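Local coordinates for HIAXHD3 (Humicola insolens, PDB 3ZXK), which hydrolyses alpha-L-arabinofuranose side chains of xylans as a family 43 glycoside hydrolase, and has been engineered to gain endo-xylanase activity as well, at residues A[6-11]-A[303-308]; A[26-31]-A[46-51]; A[42-47]-A[54-59]; A[236-241]-A[295-300]; A[258-263]-A[280-285]. One frame throughout, in Å; residues are numbered along the deposited sequence.

Interaction 1 (A[6-11]-A[303-308]); sequences STFTNP and PIPVRG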
# COMPACT_ATOMS: atom_id res chain seq x y z
N SER A 6 4.27 27.58 3.32
CA SER A 6 5.60 27.66 2.71
C SER A 6 6.54 26.52 3.10
O SER A 6 7.64 26.40 2.55
CB SER A 6 6.26 28.96 3.13
OG SER A 6 6.55 28.93 4.52
N THR A 7 6.15 25.74 4.11
CA THR A 7 6.92 24.58 4.55
C THR A 7 6.00 23.38 4.71
O THR A 7 4.77 23.51 4.62
CB THR A 7 7.62 24.85 5.91
OG1 THR A 7 6.62 25.10 6.89
CG2 THR A 7 8.53 26.08 5.83
N PHE A 8 6.60 22.21 4.91
CA PHE A 8 5.85 21.01 5.23
C PHE A 8 6.57 20.22 6.33
O PHE A 8 7.77 20.42 6.56
CB PHE A 8 5.68 20.10 4.02
CG PHE A 8 6.95 19.40 3.61
CD1 PHE A 8 7.87 20.05 2.79
CD2 PHE A 8 7.22 18.09 4.04
CE1 PHE A 8 9.06 19.41 2.41
CE2 PHE A 8 8.39 17.45 3.66
CZ PHE A 8 9.31 18.10 2.84
N THR A 9 5.82 19.34 6.98
CA THR A 9 6.35 18.45 8.01
C THR A 9 6.34 16.99 7.54
O THR A 9 5.45 16.55 6.81
CB THR A 9 5.59 18.61 9.34
OG1 THR A 9 4.22 18.26 9.15
CG2 THR A 9 5.69 20.06 9.83
N ASN A 10 7.36 16.26 7.96
CA ASN A 10 7.44 14.81 7.73
C ASN A 10 6.75 14.04 8.88
O ASN A 10 6.78 14.51 10.01
CB ASN A 10 8.91 14.39 7.64
CG ASN A 10 9.50 14.64 6.26
OD1 ASN A 10 8.94 14.21 5.25
ND2 ASN A 10 10.64 15.32 6.22
N PRO A 11 6.11 12.88 8.59
CA PRO A 11 5.97 12.26 7.28
C PRO A 11 4.95 12.99 6.40
O PRO A 11 4.04 13.68 6.91
CB PRO A 11 5.52 10.84 7.61
CG PRO A 11 4.71 11.02 8.85
CD PRO A 11 5.42 12.08 9.64
N PRO A 303 11.31 23.47 3.31
CA PRO A 303 10.51 24.30 2.39
C PRO A 303 9.65 23.44 1.45
O PRO A 303 10.02 22.33 1.06
CB PRO A 303 11.57 25.05 1.58
CG PRO A 303 12.78 25.09 2.49
CD PRO A 303 12.76 23.75 3.20
N ILE A 304 8.50 23.98 1.08
CA ILE A 304 7.58 23.26 0.23
C ILE A 304 8.23 23.05 -1.15
O ILE A 304 8.81 23.96 -1.71
CB ILE A 304 6.20 23.98 0.16
CG1 ILE A 304 5.12 23.04 -0.38
CG2 ILE A 304 6.31 25.31 -0.58
CD1 ILE A 304 4.68 22.00 0.62
N PRO A 305 8.17 21.84 -1.71
CA PRO A 305 8.90 21.62 -2.98
C PRO A 305 8.33 22.39 -4.17
O PRO A 305 9.07 22.69 -5.12
CB PRO A 305 8.81 20.10 -3.19
CG PRO A 305 8.66 19.56 -1.77
CD PRO A 305 7.77 20.57 -1.08
N VAL A 306 7.04 22.68 -4.13
CA VAL A 306 6.40 23.48 -5.17
C VAL A 306 5.60 24.58 -4.51
O VAL A 306 4.80 24.31 -3.63
CB VAL A 306 5.48 22.60 -6.08
CG1 VAL A 306 4.69 23.45 -7.07
CG2 VAL A 306 6.34 21.61 -6.83
N ARG A 307 5.81 25.81 -4.97
CA ARG A 307 5.16 27.01 -4.41
C ARG A 307 3.89 27.29 -5.18
O ARG A 307 3.87 27.17 -6.40
CB ARG A 307 6.11 28.24 -4.41
CG ARG A 307 7.33 28.02 -3.51
CD ARG A 307 8.54 28.88 -3.90
NE ARG A 307 9.10 28.50 -5.19
CZ ARG A 307 9.94 27.49 -5.38
NH1 ARG A 307 10.34 26.70 -4.38
NH2 ARG A 307 10.39 27.26 -6.61
N GLY A 308 2.83 27.66 -4.46
CA GLY A 308 1.54 27.96 -5.09
C GLY A 308 0.98 26.78 -5.87
O GLY A 308 0.40 26.95 -6.94
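Phe8 and Ser6 meet Pro303, Ile304 and Pro305 where strand 7-9, close to the N-terminus, pairs antiparallel with strand 301-303 in a two-stranded ribbon. Thr7 and Pro303 form a non-hydrogen-bonded pair, their CA atoms 4.2 Å apart and their side chains diverging. In such a pair the backbone N of neither residue faces the partner, which makes proline acceptable at 303. The bond falls one step along: Ile304 N donates to Ser6 O over 3.0 Å, nearly straight at 161°. The same oxygen, Ser6 O, also lies 3.6 Å from Ile304 CG2.

Phe8 carries the apolar part. Its CG takes the crowded position between the backbone N and the carbonyl carbon (chi1 72°), and from there the ring presents an edge to the backbone of Pro303. Phe8 CE1 approaches Pro303 O to 3.4 Å, with the oxygen near the ring plane. Pro305 crosses Phe8 at about a right angle, its CD 3.9 Å from Phe8 CE1, and a flat aromatic group suits this place because it can meet a carbonyl at its rim and still pack on a proline.

Farther out, Phe8 joins two propeller blades, touching Val51, just after strand 41-47 of the first, and Val277 on strand 273-282 of the last. Backbone bonds from Phe8 to Tyr302 and from Asn10 to Thr300 continue the pairing. Asn10 OD1, which accepts from Val277 N, also lies in the plane of the Phe8 ring at its edge. Ile304 CD1 packs at the root of the aromatic side chain, 4.0 Å from Phe8 CB.

Interaction 2 (A[26-31]-A[46-51]); sequences GSVFYY and KSYDLV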
# COMPACT_ATOMS: atom_id res chain seq x y z
N GLY A 26 5.10 16.79 -16.04
CA GLY A 26 4.63 18.18 -16.02
C GLY A 26 4.49 18.71 -14.60
O GLY A 26 5.48 18.75 -13.87
N SER A 27 3.28 19.15 -14.25
CA SER A 27 2.97 19.69 -12.92
C SER A 27 2.59 18.65 -11.86
O SER A 27 2.35 18.98 -10.70
CB SER A 27 1.85 20.73 -13.06
OG SER A 27 2.30 21.76 -13.91
N VAL A 28 2.57 17.37 -12.24
CA VAL A 28 2.03 16.34 -11.37
C VAL A 28 3.09 15.31 -10.98
O VAL A 28 3.84 14.83 -11.84
CB VAL A 28 0.83 15.60 -12.03
CG1 VAL A 28 0.28 14.57 -11.04
CG2 VAL A 28 -0.24 16.58 -12.46
N PHE A 29 3.12 14.98 -9.70
CA PHE A 29 3.98 13.88 -9.22
C PHE A 29 3.12 12.65 -9.03
O PHE A 29 1.99 12.73 -8.51
CB PHE A 29 4.61 14.22 -7.88
CG PHE A 29 5.44 15.46 -7.88
CD1 PHE A 29 6.80 15.40 -8.23
CD2 PHE A 29 4.90 16.69 -7.49
CE1 PHE A 29 7.60 16.54 -8.22
CE2 PHE A 29 5.71 17.85 -7.48
CZ PHE A 29 7.06 17.76 -7.84
N TYR A 30 3.67 11.50 -9.38
CA TYR A 30 3.02 10.20 -9.22
C TYR A 30 3.88 9.29 -8.35
O TYR A 30 5.10 9.37 -8.39
CB TYR A 30 2.76 9.54 -10.58
CG TYR A 30 1.68 10.25 -11.36
CD1 TYR A 30 0.33 10.11 -11.02
CD2 TYR A 30 2.02 11.10 -12.41
CE1 TYR A 30 -0.64 10.79 -11.73
CE2 TYR A 30 1.05 11.78 -13.13
CZ TYR A 30 -0.26 11.60 -12.79
OH TYR A 30 -1.24 12.26 -13.46
N TYR A 31 3.23 8.44 -7.57
CA TYR A 31 3.88 7.59 -6.54
C TYR A 31 3.22 6.25 -6.67
O TYR A 31 1.98 6.16 -6.64
CB TYR A 31 3.53 8.22 -5.20
CG TYR A 31 4.00 7.60 -3.90
CD1 TYR A 31 3.72 6.27 -3.56
CD2 TYR A 31 4.62 8.40 -2.95
CE1 TYR A 31 4.08 5.75 -2.32
CE2 TYR A 31 5.00 7.88 -1.72
CZ TYR A 31 4.73 6.58 -1.41
OH TYR A 31 5.14 6.16 -0.16
N LYS A 46 -1.22 10.66 -6.38
CA LYS A 46 -0.94 11.87 -7.12
C LYS A 46 -0.73 13.03 -6.14
O LYS A 46 -1.40 13.10 -5.09
CB LYS A 46 -2.15 12.15 -8.00
CG LYS A 46 -2.30 13.54 -8.52
CD LYS A 46 -3.59 13.71 -9.28
CE LYS A 46 -3.54 15.06 -9.99
NZ LYS A 46 -4.73 15.26 -10.85
N SER A 47 0.19 13.92 -6.49
CA SER A 47 0.46 15.15 -5.74
C SER A 47 0.90 16.28 -6.65
O SER A 47 1.47 16.03 -7.68
CB SER A 47 1.57 14.93 -4.72
OG SER A 47 1.71 16.09 -3.93
N TYR A 48 0.68 17.51 -6.21
CA TYR A 48 1.20 18.67 -6.92
C TYR A 48 2.43 19.25 -6.24
O TYR A 48 3.11 20.12 -6.80
CB TYR A 48 0.12 19.75 -7.07
CG TYR A 48 -1.04 19.35 -7.94
CD1 TYR A 48 -0.92 19.34 -9.33
CD2 TYR A 48 -2.27 18.97 -7.37
CE1 TYR A 48 -2.01 18.99 -10.13
CE2 TYR A 48 -3.36 18.61 -8.17
CZ TYR A 48 -3.21 18.62 -9.54
OH TYR A 48 -4.27 18.27 -10.34
N ASP A 49 2.75 18.75 -5.04
CA ASP A 49 3.81 19.33 -4.23
C ASP A 49 4.71 18.34 -3.48
O ASP A 49 5.54 18.79 -2.73
CB ASP A 49 3.21 20.34 -3.23
CG ASP A 49 2.18 19.72 -2.28
OD1 ASP A 49 2.00 18.48 -2.30
OD2 ASP A 49 1.52 20.48 -1.54
N LEU A 50 4.56 17.04 -3.75
CA LEU A 50 5.26 15.95 -3.03
C LEU A 50 4.84 15.78 -1.59
O LEU A 50 5.36 14.90 -0.89
CB LEU A 50 6.80 16.07 -3.11
CG LEU A 50 7.46 15.86 -4.46
CD1 LEU A 50 8.94 16.18 -4.38
CD2 LEU A 50 7.27 14.42 -4.91
N VAL A 51 3.86 16.56 -1.16
CA VAL A 51 3.47 16.59 0.25
C VAL A 51 2.04 16.10 0.49
O VAL A 51 1.82 15.29 1.37
CB VAL A 51 3.67 18.00 0.82
CG1 VAL A 51 3.10 18.13 2.22
CG2 VAL A 51 5.15 18.35 0.79
O HOH W 1 2.77 21.21 -9.19
O HOH W 2 -3.96 12.90 -12.73
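The Phe29 ring carries Leu50 on one face: Leu50 CG sits 3.7 Å from the ring centroid and only 5° off the normal, a CH-pi contact that a branched aliphatic residue makes well. At the ring's edge lie the carbonyls of Ser47 and Tyr48. The Tyr48 ring turns an edge to Ser27 O, and Val28 CG2 packs 3.8 Å from Tyr48 CE1. The other valine branch, CG1, anti to the backbone N (chi1 -178°), covers the rim of one face of the Tyr30 ring and touches Lys46 CG.

Lys46 runs out fully extended, which brings NZ within 3.1 Å of Tyr48 OH, itself also bonded to Glu123. Salt bridges from Lys46 to Glu123 and Glu314 are likely to compensate its buried charge. A water joins Lys46 NZ to Tyr30 OH, which is bonded to Gly122 O too; a second water donates to both Ser27 O and Tyr48 O.

Phe29 and Ser47 exchange both backbone bonds, Phe29 N to Ser47 O at 2.8 Å. Strands 28-32 and 41-47 are the inner pair of a four-stranded propeller blade, flanked by 21-25 and 54-58, while Phe29 and Leu50 reach Val253 on strand 250-254 of another blade.

Interaction 3 (A[42-47]-A[54-59]); sequences APVLKS and TPVTHS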
# COMPACT_ATOMS: atom_id res chain seq x y z
N ALA A 42 -0.92 -2.41 -6.44
CA ALA A 42 -0.05 -1.37 -6.99
C ALA A 42 -0.74 -0.02 -7.12
O ALA A 42 -0.92 0.49 -8.23
CB ALA A 42 0.60 -1.78 -8.32
N PRO A 43 -1.11 0.57 -5.98
CA PRO A 43 -1.77 1.89 -6.02
C PRO A 43 -0.86 2.93 -6.64
O PRO A 43 0.39 2.82 -6.57
CB PRO A 43 -1.94 2.26 -4.55
CG PRO A 43 -1.37 1.16 -3.76
CD PRO A 43 -0.85 0.09 -4.62
N VAL A 44 -1.50 3.93 -7.25
CA VAL A 44 -0.85 5.14 -7.73
C VAL A 44 -1.46 6.32 -6.97
O VAL A 44 -2.70 6.48 -6.94
CB VAL A 44 -1.06 5.38 -9.24
CG1 VAL A 44 -0.32 6.62 -9.72
CG2 VAL A 44 -0.55 4.18 -10.05
N LEU A 45 -0.59 7.12 -6.36
CA LEU A 45 -0.98 8.37 -5.72
C LEU A 45 -0.51 9.54 -6.54
O LEU A 45 0.47 9.45 -7.31
CB LEU A 45 -0.41 8.48 -4.30
CG LEU A 45 -0.46 7.22 -3.41
CD1 LEU A 45 0.36 7.48 -2.15
CD2 LEU A 45 -1.89 6.86 -3.06
N LYS A 46 -1.22 10.66 -6.38
CA LYS A 46 -0.94 11.87 -7.12
C LYS A 46 -0.73 13.03 -6.14
O LYS A 46 -1.40 13.10 -5.09
CB LYS A 46 -2.15 12.15 -8.00
CG LYS A 46 -2.30 13.54 -8.52
CD LYS A 46 -3.59 13.71 -9.28
CE LYS A 46 -3.54 15.06 -9.99
NZ LYS A 46 -4.73 15.26 -10.85
N SER A 47 0.19 13.92 -6.49
CA SER A 47 0.46 15.15 -5.74
C SER A 47 0.90 16.28 -6.65
O SER A 47 1.47 16.03 -7.68
CB SER A 47 1.57 14.93 -4.72
OG SER A 47 1.71 16.09 -3.93
N THR A 54 -3.03 12.01 -2.93
CA THR A 54 -4.39 11.47 -3.09
C THR A 54 -4.28 10.23 -3.97
O THR A 54 -3.60 10.29 -5.01
CB THR A 54 -5.28 12.48 -3.83
OG1 THR A 54 -5.37 13.70 -3.07
CG2 THR A 54 -6.68 11.91 -4.05
N PRO A 55 -4.91 9.11 -3.57
CA PRO A 55 -4.86 7.91 -4.43
C PRO A 55 -5.74 8.09 -5.67
O PRO A 55 -6.86 8.63 -5.56
CB PRO A 55 -5.36 6.78 -3.51
CG PRO A 55 -6.20 7.47 -2.50
CD PRO A 55 -5.75 8.90 -2.37
N VAL A 56 -5.23 7.74 -6.85
CA VAL A 56 -6.00 7.99 -8.08
C VAL A 56 -6.33 6.76 -8.91
O VAL A 56 -7.32 6.78 -9.65
CB VAL A 56 -5.39 9.09 -8.96
CG1 VAL A 56 -5.46 10.41 -8.20
CG2 VAL A 56 -3.96 8.73 -9.39
N THR A 57 -5.55 5.69 -8.76
CA THR A 57 -5.77 4.46 -9.53
C THR A 57 -4.96 3.31 -8.93
O THR A 57 -4.19 3.53 -7.99
CB THR A 57 -5.44 4.66 -11.06
OG1 THR A 57 -5.93 3.54 -11.83
CG2 THR A 57 -3.95 4.85 -11.33
N HIS A 58 -5.14 2.10 -9.45
CA HIS A 58 -4.27 0.98 -9.11
C HIS A 58 -3.83 0.36 -10.41
O HIS A 58 -4.64 0.17 -11.31
CB HIS A 58 -5.00 -0.11 -8.34
CG HIS A 58 -5.23 0.18 -6.87
ND1 HIS A 58 -6.15 1.07 -6.43
CD2 HIS A 58 -4.62 -0.36 -5.75
CE1 HIS A 58 -6.17 1.06 -5.07
NE2 HIS A 58 -5.22 0.21 -4.65
N SER A 59 -2.56 -0.01 -10.51
CA SER A 59 -2.03 -0.57 -11.79
C SER A 59 -2.46 -2.02 -12.07
O SER A 59 -2.40 -2.45 -13.21
CB SER A 59 -0.50 -0.50 -11.79
OG SER A 59 -0.08 0.83 -11.81
O HOH W 3 1.37 1.58 -9.51
O HOH W 4 -3.42 15.37 -4.43
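Val44 faces both Val56 and Thr57, a classic beta bulge in the hairpin of strands 41-47 and 54-58, the last two of the first four-stranded propeller blade, with 54-58 at its edge. Val44 O accepts from Val56 N at 2.8 Å and, weakly, from Thr57 N, while Val44 N donates to Thr57 O. Beyond the bulge Lys46 and Thr54 exchange backbone bonds, and at the other end Ser59 N donates to Ala42 O. Pro43 and Pro55 both occupy non-hydrogen-bonded pairs, where a missing N-H costs the pairing nothing.

Among the apolar contacts, Leu45 CD2 presses on Pro55 CA at 3.4 Å, tighter than usual. Thr57 CG2 lies 3.6 Å from Val44 CB, and Val56 CG1 packs on Lys46 CB at 3.7 Å. Pro43 lies over one face of the His58 imidazole, its CA above the rim.

The polar ends bond to residues beyond the hairpin: His58 ND1 to Glu331 and NE2 to Glu334, Thr57 OG1 to Trp131. A leucine in place of His58 would probably leave both glutamates without these imidazole partners and deprive Pro43 of its flat neighbour. A water donates to Ala42 O at 2.8 Å and is bonded to Ser59 OG.

Interaction 4 (A[236-241]-A[295-300]); sequences RIQGPL and QGRWGT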
# COMPACT_ATOMS: atom_id res chain seq x y z
N ARG A 236 22.13 5.11 8.14
CA ARG A 236 21.71 5.17 9.54
C ARG A 236 21.49 6.63 9.95
O ARG A 236 21.88 7.04 11.04
CB ARG A 236 22.74 4.48 10.45
CG ARG A 236 22.94 3.01 10.09
CD ARG A 236 23.85 2.25 11.07
NE ARG A 236 23.21 2.07 12.37
CZ ARG A 236 22.34 1.11 12.67
NH1 ARG A 236 21.98 0.22 11.75
NH2 ARG A 236 21.82 1.06 13.90
N ILE A 237 20.87 7.41 9.06
CA ILE A 237 20.53 8.81 9.37
C ILE A 237 19.45 8.87 10.47
O ILE A 237 18.56 8.04 10.52
CB ILE A 237 20.07 9.59 8.11
CG1 ILE A 237 20.23 11.11 8.31
CG2 ILE A 237 18.66 9.18 7.69
CD1 ILE A 237 20.02 11.90 7.03
N GLN A 238 19.57 9.84 11.38
CA GLN A 238 18.57 10.04 12.43
C GLN A 238 17.44 10.95 11.93
O GLN A 238 17.69 11.83 11.11
CB GLN A 238 19.22 10.60 13.70
CG GLN A 238 20.17 9.64 14.40
CD GLN A 238 19.47 8.41 14.98
OE1 GLN A 238 18.37 8.51 15.54
NE2 GLN A 238 20.10 7.24 14.84
N GLY A 239 16.23 10.73 12.44
CA GLY A 239 15.04 11.50 12.03
C GLY A 239 14.41 10.98 10.74
O GLY A 239 14.98 10.13 10.07
N PRO A 240 13.25 11.50 10.38
CA PRO A 240 12.58 12.58 11.07
C PRO A 240 11.52 12.11 12.07
O PRO A 240 10.79 12.94 12.61
CB PRO A 240 11.90 13.32 9.91
CG PRO A 240 11.48 12.20 9.00
CD PRO A 240 12.66 11.25 9.04
N LEU A 241 11.42 10.80 12.28
CA LEU A 241 10.42 10.25 13.18
C LEU A 241 11.11 9.25 14.11
O LEU A 241 12.02 8.55 13.67
CB LEU A 241 9.32 9.57 12.35
CG LEU A 241 7.97 9.10 12.88
CD1 LEU A 241 7.14 10.26 13.43
CD2 LEU A 241 7.20 8.43 11.75
N GLN A 295 21.49 19.77 12.64
CA GLN A 295 22.06 18.71 13.46
C GLN A 295 22.44 17.44 12.67
O GLN A 295 22.77 16.41 13.26
CB GLN A 295 21.09 18.34 14.57
CG GLN A 295 20.80 19.44 15.59
CD GLN A 295 19.79 19.00 16.65
OE1 GLN A 295 19.23 17.90 16.58
NE2 GLN A 295 19.56 19.85 17.64
N GLY A 296 22.37 17.50 11.34
CA GLY A 296 22.69 16.33 10.52
C GLY A 296 21.59 15.27 10.46
O GLY A 296 21.82 14.17 9.99
N ARG A 297 20.40 15.62 10.93
CA ARG A 297 19.26 14.71 10.87
C ARG A 297 18.46 14.93 9.59
O ARG A 297 18.57 15.98 8.95
CB ARG A 297 18.35 14.92 12.08
CG ARG A 297 19.05 14.73 13.41
CD ARG A 297 18.18 15.19 14.57
NE ARG A 297 17.05 14.28 14.77
CZ ARG A 297 17.07 13.21 15.57
NH1 ARG A 297 18.17 12.90 16.26
NH2 ARG A 297 15.99 12.44 15.67
N TRP A 298 17.69 13.93 9.20
CA TRP A 298 16.64 14.11 8.22
C TRP A 298 15.64 15.03 8.87
O TRP A 298 15.09 14.71 9.93
CB TRP A 298 16.01 12.77 7.88
CG TRP A 298 15.09 12.82 6.69
CD1 TRP A 298 13.93 13.56 6.52
CD2 TRP A 298 15.23 12.04 5.47
NE1 TRP A 298 13.37 13.31 5.29
CE2 TRP A 298 14.10 12.38 4.62
CE3 TRP A 298 16.15 11.10 5.02
CZ2 TRP A 298 13.94 11.83 3.34
CZ3 TRP A 298 15.99 10.54 3.74
CH2 TRP A 298 14.91 10.90 2.93
N GLY A 299 15.43 16.19 8.28
CA GLY A 299 14.67 17.25 8.95
C GLY A 299 13.20 16.94 9.15
O GLY A 299 12.57 16.27 8.33
N THR A 300 12.65 17.45 10.24
CA THR A 300 11.22 17.31 10.50
C THR A 300 10.38 18.25 9.62
O THR A 300 9.22 17.95 9.30
CB THR A 300 10.91 17.54 11.99
OG1 THR A 300 11.35 18.84 12.36
CG2 THR A 300 11.64 16.52 12.86
O HOH W 5 21.74 11.79 11.44
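Gln238 O accepts from Trp298 N at 2.8 Å, where two loops without regular secondary structure run side by side, their directions 23° apart. A water extends this link, accepting from Gln238 N and donating to Gly296 O. Gly239 comes so near Trp298 that a CB on it would collide with Trp298 O, and its positive phi (83°) also suits glycine. The peptide bond that follows, before Pro240, is cis.

Trp298 carries most of the apolar contact, its broad indole reaching both Pro240 and Ile237. Its CG stands anti to the backbone N (chi1 -169°), and the indole that follows lies beside the Pro240 ring, both pointing the same way, with Pro240 CD 3.6 Å from Trp298 CD1. Ile237 crosses the indole at about a right angle and touches its edge, CG2 being 4.1 Å from Trp298 CE3. Pro240 CB also meets Gly299 O at 3.4 Å. On the more exposed flank the Arg297 chain bends at chi3, and one face of its guanidinium covers Gln238 CB, 3.6 Å from Arg297 NH1, and Gly239 N. This is flat packing of a cation on backbone and aliphatic carbon.

The loop 236-241 leads to strand 250-254 and the loop 295-300 to strand 301-303, where Asn10 bonds to Gly299 O. The indole of Trp298 packs on the last propeller blade, touching Ala264 on strand 260-267 and Val276 and Ala278 on strand 273-282.

Interaction 5 (A[258-263]-A[280-285]); sequences GTWHYV and LRWTAD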
# COMPACT_ATOMS: atom_id res chain seq x y z
N GLY A 258 13.33 22.47 -11.15
CA GLY A 258 14.64 21.81 -11.35
C GLY A 258 15.31 21.28 -10.08
O GLY A 258 16.37 20.65 -10.15
N THR A 259 14.72 21.55 -8.93
CA THR A 259 15.29 21.08 -7.67
C THR A 259 14.87 19.64 -7.45
O THR A 259 13.73 19.26 -7.73
CB THR A 259 14.82 21.91 -6.46
OG1 THR A 259 13.39 21.87 -6.37
CG2 THR A 259 15.31 23.35 -6.55
N TRP A 260 15.80 18.85 -6.92
CA TRP A 260 15.56 17.43 -6.68
C TRP A 260 15.24 17.12 -5.24
O TRP A 260 15.65 17.84 -4.34
CB TRP A 260 16.77 16.63 -7.11
CG TRP A 260 16.88 16.53 -8.60
CD1 TRP A 260 17.31 17.50 -9.51
CD2 TRP A 260 16.51 15.37 -9.39
NE1 TRP A 260 17.26 17.00 -10.78
CE2 TRP A 260 16.78 15.73 -10.79
CE3 TRP A 260 16.02 14.11 -9.10
CZ2 TRP A 260 16.55 14.85 -11.83
CZ3 TRP A 260 15.79 13.22 -10.15
CH2 TRP A 260 16.05 13.59 -11.50
N HIS A 261 14.50 16.04 -5.03
CA HIS A 261 14.05 15.63 -3.70
C HIS A 261 14.19 14.13 -3.55
O HIS A 261 14.01 13.37 -4.52
CB HIS A 261 12.60 16.08 -3.50
CG HIS A 261 12.45 17.57 -3.60
ND1 HIS A 261 12.50 18.38 -2.53
CD2 HIS A 261 12.33 18.40 -4.72
CE1 HIS A 261 12.39 19.67 -2.93
NE2 HIS A 261 12.28 19.68 -4.28
N TYR A 262 14.52 13.69 -2.34
CA TYR A 262 14.62 12.25 -2.07
C TYR A 262 13.36 11.87 -1.26
O TYR A 262 13.07 12.47 -0.20
CB TYR A 262 15.94 11.94 -1.32
CG TYR A 262 16.11 10.49 -0.90
CD1 TYR A 262 15.53 9.44 -1.63
CD2 TYR A 262 16.84 10.17 0.25
CE1 TYR A 262 15.69 8.12 -1.24
CE2 TYR A 262 16.99 8.87 0.66
CZ TYR A 262 16.40 7.85 -0.06
OH TYR A 262 16.57 6.56 0.39
N VAL A 263 12.58 10.93 -1.80
CA VAL A 263 11.38 10.44 -1.11
C VAL A 263 11.75 9.04 -0.64
O VAL A 263 11.91 8.13 -1.44
CB VAL A 263 10.13 10.37 -2.02
CG1 VAL A 263 8.92 9.97 -1.22
CG2 VAL A 263 9.89 11.71 -2.68
N LEU A 280 17.48 17.50 -2.06
CA LEU A 280 18.82 17.14 -2.50
C LEU A 280 19.58 18.35 -3.02
O LEU A 280 18.99 19.26 -3.57
CB LEU A 280 18.72 16.15 -3.64
CG LEU A 280 18.20 14.76 -3.31
CD1 LEU A 280 18.01 14.00 -4.61
CD2 LEU A 280 19.15 14.01 -2.38
N ARG A 281 20.90 18.35 -2.85
CA ARG A 281 21.78 19.25 -3.59
C ARG A 281 22.66 18.37 -4.48
O ARG A 281 22.83 17.18 -4.23
CB ARG A 281 22.63 20.11 -2.64
CG ARG A 281 23.52 19.30 -1.73
CD ARG A 281 24.38 20.15 -0.80
NE ARG A 281 25.10 19.25 0.09
CZ ARG A 281 24.80 19.05 1.38
NH1 ARG A 281 23.82 19.74 1.96
NH2 ARG A 281 25.51 18.19 2.09
N TRP A 282 23.20 18.95 -5.53
CA TRP A 282 24.13 18.24 -6.39
C TRP A 282 25.51 18.78 -6.17
O TRP A 282 25.71 19.99 -6.10
CB TRP A 282 23.70 18.41 -7.84
CG TRP A 282 22.47 17.59 -8.14
CD1 TRP A 282 21.14 17.93 -7.94
CD2 TRP A 282 22.46 16.22 -8.61
NE1 TRP A 282 20.31 16.90 -8.30
CE2 TRP A 282 21.05 15.83 -8.72
CE3 TRP A 282 23.44 15.31 -8.99
CZ2 TRP A 282 20.66 14.57 -9.16
CZ3 TRP A 282 23.05 14.05 -9.43
CH2 TRP A 282 21.69 13.70 -9.53
N THR A 283 26.48 17.87 -6.03
CA THR A 283 27.87 18.28 -5.96
C THR A 283 28.35 18.79 -7.32
O THR A 283 27.73 18.53 -8.37
CB THR A 283 28.81 17.15 -5.49
OG1 THR A 283 28.87 16.14 -6.50
CG2 THR A 283 28.32 16.54 -4.18
N ALA A 284 29.44 19.55 -7.30
CA ALA A 284 30.05 20.01 -8.54
C ALA A 284 30.51 18.81 -9.36
O ALA A 284 30.49 18.87 -10.58
CB ALA A 284 31.20 20.95 -8.25
N ASP A 285 30.93 17.72 -8.69
CA ASP A 285 31.37 16.53 -9.44
C ASP A 285 30.23 15.57 -9.87
O ASP A 285 30.49 14.47 -10.36
CB ASP A 285 32.60 15.81 -8.81
CG ASP A 285 32.34 15.25 -7.42
OD1 ASP A 285 31.20 15.35 -6.91
OD2 ASP A 285 33.32 14.71 -6.82
O HOH W 6 18.56 19.53 -6.45
O HOH W 7 16.20 20.49 -3.84
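Leu280 and Trp282 fit against Trp260 and Tyr262 at the open end of the hairpin formed by strands 260-267 and 273-282, the middle strands of a four-stranded propeller blade. The strands splay apart here, the segment axes coming no nearer than 6.1 Å. Leu280 N still donates directly to Trp260 O, at 2.9 Å, but on the return side a water takes the place of the direct bond, accepting from Trp260 N and donating to Leu280 O. A second water donates to both Trp260 O and Leu280 O.

The bump is the forked end of Leu280. Its CG, anti to the carbonyl carbon (chi1 -68°), enters a shallow hollow lined by the 260-262 backbone, and the two methyls part there: CD1 rests 3.8 Å from Trp260 CB, and CD2 lies 4.0 Å from Tyr262 CB. Ile252 on strand 250-254 and Val290 on strand 288-290, the outer strands of the blade, also touch this leucine. An alanine at Leu280 would probably open a gap between Trp260 CB and Tyr262 CB and leave both with less to pack against.

Next to it the indoles of Trp260 and Trp282 meet as an offset edge-to-face pair, planes at 77°. Trp282 offers its edge and Trp260 its face; two wide indoles can still reach each other where the backbones have diverged. Arg200 makes a cation-pi contact with Trp282, and Tyr204 meets it edge-to-face. At the closest approach of the two indoles, Trp282 NE1 comes within 3.3 Å of Trp260 CD1.

In the fold
Interaction 1 joins the chain's start to residues about 290 positions later, and the other four are nested in the loop it closes. Interactions 2 and 3 come first, 11 Å apart between centres, sharing Lys46, Ser47 and strand 41-47 in the first four-stranded blade of a five-bladed propeller. Interaction 5 lies in the last blade and is nested within interaction 4, to which it is joined by Trp298 touching Tyr262. Interaction 1 touches interactions 2, 4 and 5, so the ribbon packs against both the first and the last blade, consistent with a part in closing the ring. Interaction 3 faces the C-terminal sandwich domain, its centre about 28 Å from that of interaction 4.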